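Local atomic coordinates of glutaconate CoA-transferase subunit A (Acidaminococcus fermentans, PDB entry 1POI), a protein that catalyses, together with its B subunit in a heterooctamer, the transfer of coenzyme A from acetyl-CoA to glutaconate or (R)-2-hydroxyglutarate during glutamate fermentation. Residues V14-I20 / I43-L49; V174-H178 / D197-A201. All coordinates share one frame. Residue numbers count along the deposited sequence, not the author numbering.

Contact 1 of 2, residues V14-I20 / I43-L49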
loop_
_atom_site.group_PDB
_atom_site.type_symbol
_atom_site.label_atom_id
_atom_site.label_comp_id
_atom_site.label_asym_id
_atom_site.label_seq_id
_atom_site.Cartn_x
_atom_site.Cartn_y
_atom_site.Cartn_z
ATOM N N VAL A 14 -22.208 -27.474 12.110
ATOM C CA VAL A 14 -21.799 -28.734 11.480
ATOM C C VAL A 14 -22.482 -29.868 12.220
ATOM O O VAL A 14 -22.628 -29.815 13.457
ATOM C CB VAL A 14 -20.263 -28.929 11.453
ATOM C CG1 VAL A 14 -19.855 -29.885 10.302
ATOM C CG2 VAL A 14 -19.576 -27.581 11.264
ATOM N N HIS A 15 -22.925 -30.873 11.455
ATOM C CA HIS A 15 -23.675 -32.029 11.971
ATOM C C HIS A 15 -23.344 -33.254 11.152
ATOM O O HIS A 15 -23.066 -33.147 9.951
ATOM C CB HIS A 15 -25.197 -31.808 11.793
ATOM C CG HIS A 15 -25.683 -30.472 12.260
ATOM N ND1 HIS A 15 -25.826 -30.152 13.594
ATOM C CD2 HIS A 15 -25.995 -29.349 11.573
ATOM C CE1 HIS A 15 -26.194 -28.888 13.712
ATOM N NE2 HIS A 15 -26.303 -28.377 12.500
ATOM N N SER A 16 -23.433 -34.425 11.772
ATOM C CA SER A 16 -23.186 -35.662 11.049
ATOM C C SER A 16 -24.257 -35.698 9.956
ATOM O O SER A 16 -25.314 -35.071 10.104
ATOM C CB SER A 16 -23.345 -36.863 11.977
ATOM O OG SER A 16 -22.604 -36.686 13.166
ATOM N N GLY A 17 -24.023 -36.456 8.890
ATOM C CA GLY A 17 -24.988 -36.487 7.800
ATOM C C GLY A 17 -24.648 -35.444 6.731
ATOM O O GLY A 17 -24.660 -35.741 5.527
ATOM N N ASP A 18 -24.271 -34.243 7.174
ATOM C CA ASP A 18 -23.919 -33.136 6.289
ATOM C C ASP A 18 -23.046 -33.395 5.077
ATOM O O ASP A 18 -22.129 -34.225 5.100
ATOM C CB ASP A 18 -23.231 -32.059 7.082
ATOM C CG ASP A 18 -24.175 -31.220 7.813
ATOM O OD1 ASP A 18 -25.308 -31.070 7.335
ATOM O OD2 ASP A 18 -23.790 -30.671 8.854
ATOM N N HIS A 19 -23.340 -32.648 4.022
ATOM C CA HIS A 19 -22.574 -32.662 2.781
ATOM C C HIS A 19 -21.733 -31.420 3.019
ATOM O O HIS A 19 -22.285 -30.305 3.020
ATOM C CB HIS A 19 -23.473 -32.388 1.573
ATOM C CG HIS A 19 -22.735 -32.303 0.270
ATOM N ND1 HIS A 19 -21.858 -31.282 -0.030
ATOM C CD2 HIS A 19 -22.753 -33.117 -0.819
ATOM C CE1 HIS A 19 -21.369 -31.474 -1.247
ATOM N NE2 HIS A 19 -21.897 -32.579 -1.746
ATOM N N ILE A 20 -20.441 -31.605 3.297
ATOM C CA ILE A 20 -19.539 -30.478 3.570
ATOM C C ILE A 20 -18.610 -30.199 2.402
ATOM O O ILE A 20 -18.512 -30.987 1.450
ATOM C CB ILE A 20 -18.595 -30.755 4.777
ATOM C CG1 ILE A 20 -17.789 -32.027 4.531
ATOM C CG2 ILE A 20 -19.359 -30.808 6.074
ATOM C CD1 ILE A 20 -16.713 -32.231 5.543
ATOM N N ILE A 43 -18.097 -35.849 15.080
ATOM C CA ILE A 43 -18.931 -35.591 13.913
ATOM C C ILE A 43 -18.616 -36.681 12.914
ATOM O O ILE A 43 -17.454 -37.036 12.764
ATOM C CB ILE A 43 -18.666 -34.215 13.372
ATOM C CG1 ILE A 43 -19.413 -33.227 14.262
ATOM C CG2 ILE A 43 -19.098 -34.118 11.922
ATOM C CD1 ILE A 43 -18.890 -31.848 14.207
ATOM N N THR A 44 -19.639 -37.243 12.271
ATOM C CA THR A 44 -19.406 -38.349 11.355
ATOM C C THR A 44 -20.421 -38.451 10.214
ATOM O O THR A 44 -21.337 -37.634 10.094
ATOM C CB THR A 44 -19.366 -39.666 12.191
ATOM O OG1 THR A 44 -19.299 -40.831 11.339
ATOM C CG2 THR A 44 -20.582 -39.734 13.124
ATOM N N ASP A 45 -20.249 -39.466 9.377
ATOM C CA ASP A 45 -21.141 -39.709 8.254
ATOM C C ASP A 45 -21.347 -38.444 7.427
ATOM O O ASP A 45 -22.468 -37.977 7.220
ATOM C CB ASP A 45 -22.482 -40.308 8.730
ATOM C CG ASP A 45 -22.410 -41.827 8.932
ATOM O OD1 ASP A 45 -22.308 -42.558 7.915
ATOM O OD2 ASP A 45 -22.460 -42.297 10.103
ATOM N N LEU A 46 -20.222 -37.878 7.013
ATOM C CA LEU A 46 -20.159 -36.683 6.191
ATOM C C LEU A 46 -19.942 -37.125 4.745
ATOM O O LEU A 46 -19.374 -38.196 4.476
ATOM C CB LEU A 46 -18.947 -35.867 6.626
ATOM C CG LEU A 46 -18.982 -34.864 7.779
ATOM C CD1 LEU A 46 -20.078 -35.167 8.764
ATOM C CD2 LEU A 46 -17.605 -34.849 8.445
ATOM N N THR A 47 -20.440 -36.329 3.815
ATOM C CA THR A 47 -20.239 -36.594 2.392
ATOM C C THR A 47 -19.633 -35.270 1.922
ATOM O O THR A 47 -19.726 -34.242 2.628
ATOM C CB THR A 47 -21.606 -36.925 1.633
ATOM O OG1 THR A 47 -22.002 -38.274 1.887
ATOM C CG2 THR A 47 -21.479 -36.804 0.144
ATOM N N GLY A 48 -18.968 -35.293 0.775
ATOM C CA GLY A 48 -18.414 -34.072 0.247
ATOM C C GLY A 48 -17.576 -34.299 -0.976
ATOM O O GLY A 48 -17.277 -35.443 -1.354
ATOM N N LEU A 49 -17.264 -33.205 -1.660
ATOM C CA LEU A 49 -16.388 -33.290 -2.818
ATOM C C LEU A 49 -15.014 -32.936 -2.245
ATOM O O LEU A 49 -14.871 -31.994 -1.444
ATOM C CB LEU A 49 -16.755 -32.280 -3.906
ATOM C CG LEU A 49 -18.168 -31.876 -4.344
ATOM C CD1 LEU A 49 -18.055 -31.424 -5.771
ATOM C CD2 LEU A 49 -19.167 -32.995 -4.244
#
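His19, with chi1 near t (176°), lays its imidazole along the 43-49 segment: Gly48 CA lies 4.3 Å from the ring centroid and 12° off the normal, a CH-pi contact over one face, while Leu49 CD2 meets the ring edge 3.7 Å from His19 NE2. On the other face of the sheet Ile20 (chi1 p) brings its CD1 to 4.0 Å from Leu46 CD2. Both residues belong to the first beta-alpha-beta unit of the Rossmann-like CoA-transferase domain, whose strands 19-22 and 46-49 run parallel, as the bonds from Thr47 N to Asp18 O (3.0 Å) and from Ile20 N to Thr47 O (2.8 Å) demonstrate. Before the strands, Ser16 in its m rotamer (-50°) accepts a hydrogen bond at OG from Thr44 N, 3.1 Å away. Ile43 CD1 packs 4.2 Å from Val14 CB. Asp18 (m, -80°) turns back within its own segment, its OD2 accepting a hydrogen bond from His15 N at 2.7 Å.

Contact 2 of 2, residues V174-H178 / D197-A201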
loop_
_atom_site.group_PDB
_atom_site.type_symbol
_atom_site.label_atom_id
_atom_site.label_comp_id
_atom_site.label_asym_id
_atom_site.label_seq_id
_atom_site.Cartn_x
_atom_site.Cartn_y
_atom_site.Cartn_z
ATOM N N VAL A 174 -22.621 -27.273 4.659
ATOM C CA VAL A 174 -21.633 -26.410 5.335
ATOM C C VAL A 174 -20.361 -26.243 4.486
ATOM O O VAL A 174 -19.882 -27.187 3.820
ATOM C CB VAL A 174 -21.154 -26.975 6.689
ATOM C CG1 VAL A 174 -20.708 -25.850 7.600
ATOM C CG2 VAL A 174 -22.214 -27.792 7.343
ATOM N N ALA A 175 -19.822 -25.035 4.522
ATOM C CA ALA A 175 -18.592 -24.720 3.820
ATOM C C ALA A 175 -17.638 -24.207 4.889
ATOM O O ALA A 175 -18.036 -23.372 5.737
ATOM C CB ALA A 175 -18.831 -23.667 2.808
ATOM N N ILE A 176 -16.421 -24.758 4.920
ATOM C CA ILE A 176 -15.420 -24.317 5.899
ATOM C C ILE A 176 -14.182 -23.861 5.149
ATOM O O ILE A 176 -13.612 -24.633 4.362
ATOM C CB ILE A 176 -15.067 -25.428 6.912
ATOM C CG1 ILE A 176 -16.339 -25.839 7.685
ATOM C CG2 ILE A 176 -14.017 -24.920 7.895
ATOM C CD1 ILE A 176 -16.298 -27.201 8.318
ATOM N N ILE A 177 -13.830 -22.582 5.326
ATOM C CA ILE A 177 -12.660 -21.983 4.669
ATOM C C ILE A 177 -11.765 -21.157 5.632
ATOM O O ILE A 177 -12.237 -20.609 6.647
ATOM C CB ILE A 177 -13.071 -21.084 3.443
ATOM C CG1 ILE A 177 -13.701 -19.777 3.913
ATOM C CG2 ILE A 177 -14.007 -21.825 2.503
ATOM C CD1 ILE A 177 -14.261 -18.964 2.769
ATOM N N HIS A 178 -10.476 -21.060 5.310
ATOM C CA HIS A 178 -9.557 -20.305 6.154
ATOM C C HIS A 178 -9.046 -19.042 5.446
ATOM O O HIS A 178 -8.507 -19.116 4.350
ATOM C CB HIS A 178 -8.377 -21.186 6.570
ATOM C CG HIS A 178 -7.497 -20.538 7.583
ATOM N ND1 HIS A 178 -7.902 -20.335 8.881
ATOM C CD2 HIS A 178 -6.313 -19.904 7.457
ATOM C CE1 HIS A 178 -7.016 -19.586 9.509
ATOM N NE2 HIS A 178 -6.041 -19.311 8.664
ATOM N N ASP A 197 -12.755 -21.549 -2.591
ATOM C CA ASP A 197 -13.260 -20.874 -1.415
ATOM C C ASP A 197 -14.450 -19.946 -1.491
ATOM O O ASP A 197 -15.308 -20.024 -0.616
ATOM C CB ASP A 197 -12.117 -20.228 -0.650
ATOM C CG ASP A 197 -11.182 -21.246 -0.083
ATOM O OD1 ASP A 197 -11.032 -22.329 -0.688
ATOM O OD2 ASP A 197 -10.581 -20.965 0.963
ATOM N N VAL A 198 -14.514 -19.071 -2.499
ATOM C CA VAL A 198 -15.642 -18.129 -2.619
ATOM C C VAL A 198 -16.932 -18.817 -3.126
ATOM O O VAL A 198 -18.043 -18.515 -2.672
ATOM C CB VAL A 198 -15.246 -16.913 -3.485
ATOM C CG1 VAL A 198 -16.381 -15.907 -3.567
ATOM C CG2 VAL A 198 -14.039 -16.221 -2.872
ATOM N N ASP A 199 -16.759 -19.770 -4.038
ATOM C CA ASP A 199 -17.856 -20.549 -4.589
ATOM C C ASP A 199 -18.576 -21.292 -3.455
ATOM O O ASP A 199 -19.768 -21.120 -3.250
ATOM C CB ASP A 199 -17.326 -21.600 -5.566
ATOM C CG ASP A 199 -17.083 -21.060 -6.967
ATOM O OD1 ASP A 199 -17.510 -19.927 -7.314
ATOM O OD2 ASP A 199 -16.475 -21.816 -7.751
ATOM N N ILE A 200 -17.852 -22.123 -2.719
ATOM C CA ILE A 200 -18.452 -22.889 -1.630
ATOM C C ILE A 200 -19.018 -22.056 -0.463
ATOM O O ILE A 200 -19.802 -22.578 0.335
ATOM C CB ILE A 200 -17.506 -24.017 -1.126
ATOM C CG1 ILE A 200 -16.262 -23.447 -0.417
ATOM C CG2 ILE A 200 -17.051 -24.819 -2.301
ATOM C CD1 ILE A 200 -15.343 -24.496 0.211
ATOM N N ALA A 201 -18.636 -20.781 -0.355
ATOM C CA ALA A 201 -19.186 -19.910 0.714
ATOM C C ALA A 201 -20.448 -19.213 0.184
ATOM O O ALA A 201 -21.115 -18.486 0.919
ATOM C CB ALA A 201 -18.176 -18.849 1.149
#
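Strand 174-178 has regular beta-strand angles, with phi from -112° to -133°, whereas 197-201 is helical and belongs to helix 197-203. Their axes approach to 8.1 Å and their N-to-C directions differ by 148°, so the helix runs roughly antiparallel to the strand it covers. This is helix-on-sheet packing in the open, parallel alpha/beta fold of the CoA-transferase family: strand 174-179 lies between strands 19-22 and 206-211, and helix 197-203 precedes the latter strand. The nearest CA pairs are Ala175 with Ile200 at 5.8 Å and Ile177 with Asp197 at 6.2 Å.

The alternation of the strand decides which side chains take part. The CA-to-CB bonds of Ala175 and Ile177 point toward the helix, and those of Val174, Ile176 and His178 point away; Ile176 instead packs on Ala34 and Ile38 of helix 32-40, on the other face of the sheet. Ile177 has the most surface covered by the helix segment, 77 Å², touching Ile200 through CG2 to CD1 at 3.8 Å and Ala201 through CD1 to CB at 4.2 Å. Ile200 also lies against Ala175, with its CG1 4.1 Å from Ala175 CB.

The polar end of Asp197 is satisfied outside the two segments, from the loop after strand 19-22: OD1 accepts a hydrogen bond from Gly24 N and OD2 forms a salt bridge with Arg29. That same OD2 sits 3.5 Å from Ile177 CB.

In the fold
From the N terminus, helix 6-13 leads into contact 1, where residues 14-20 meet 43-49 and close the segment carrying helix 32-40. The chain then builds strands 66-71 and 96-99 on one side of the sheet before returning as strand 174-179 beside strand 19-22. Contact 2 next closes the connection from 174-178 to 197-201, so the two lie in series, neither nested nor crossing. Their centres are 14 Å apart, yet they touch: Asp18 OD2 is 3.6 Å from Val174 CG2 and Ile20 CB is 3.9 Å from Val174 O. Contact 1 thus pairs neighbouring strands within the sheet, and contact 2 adds a helix to one of its faces.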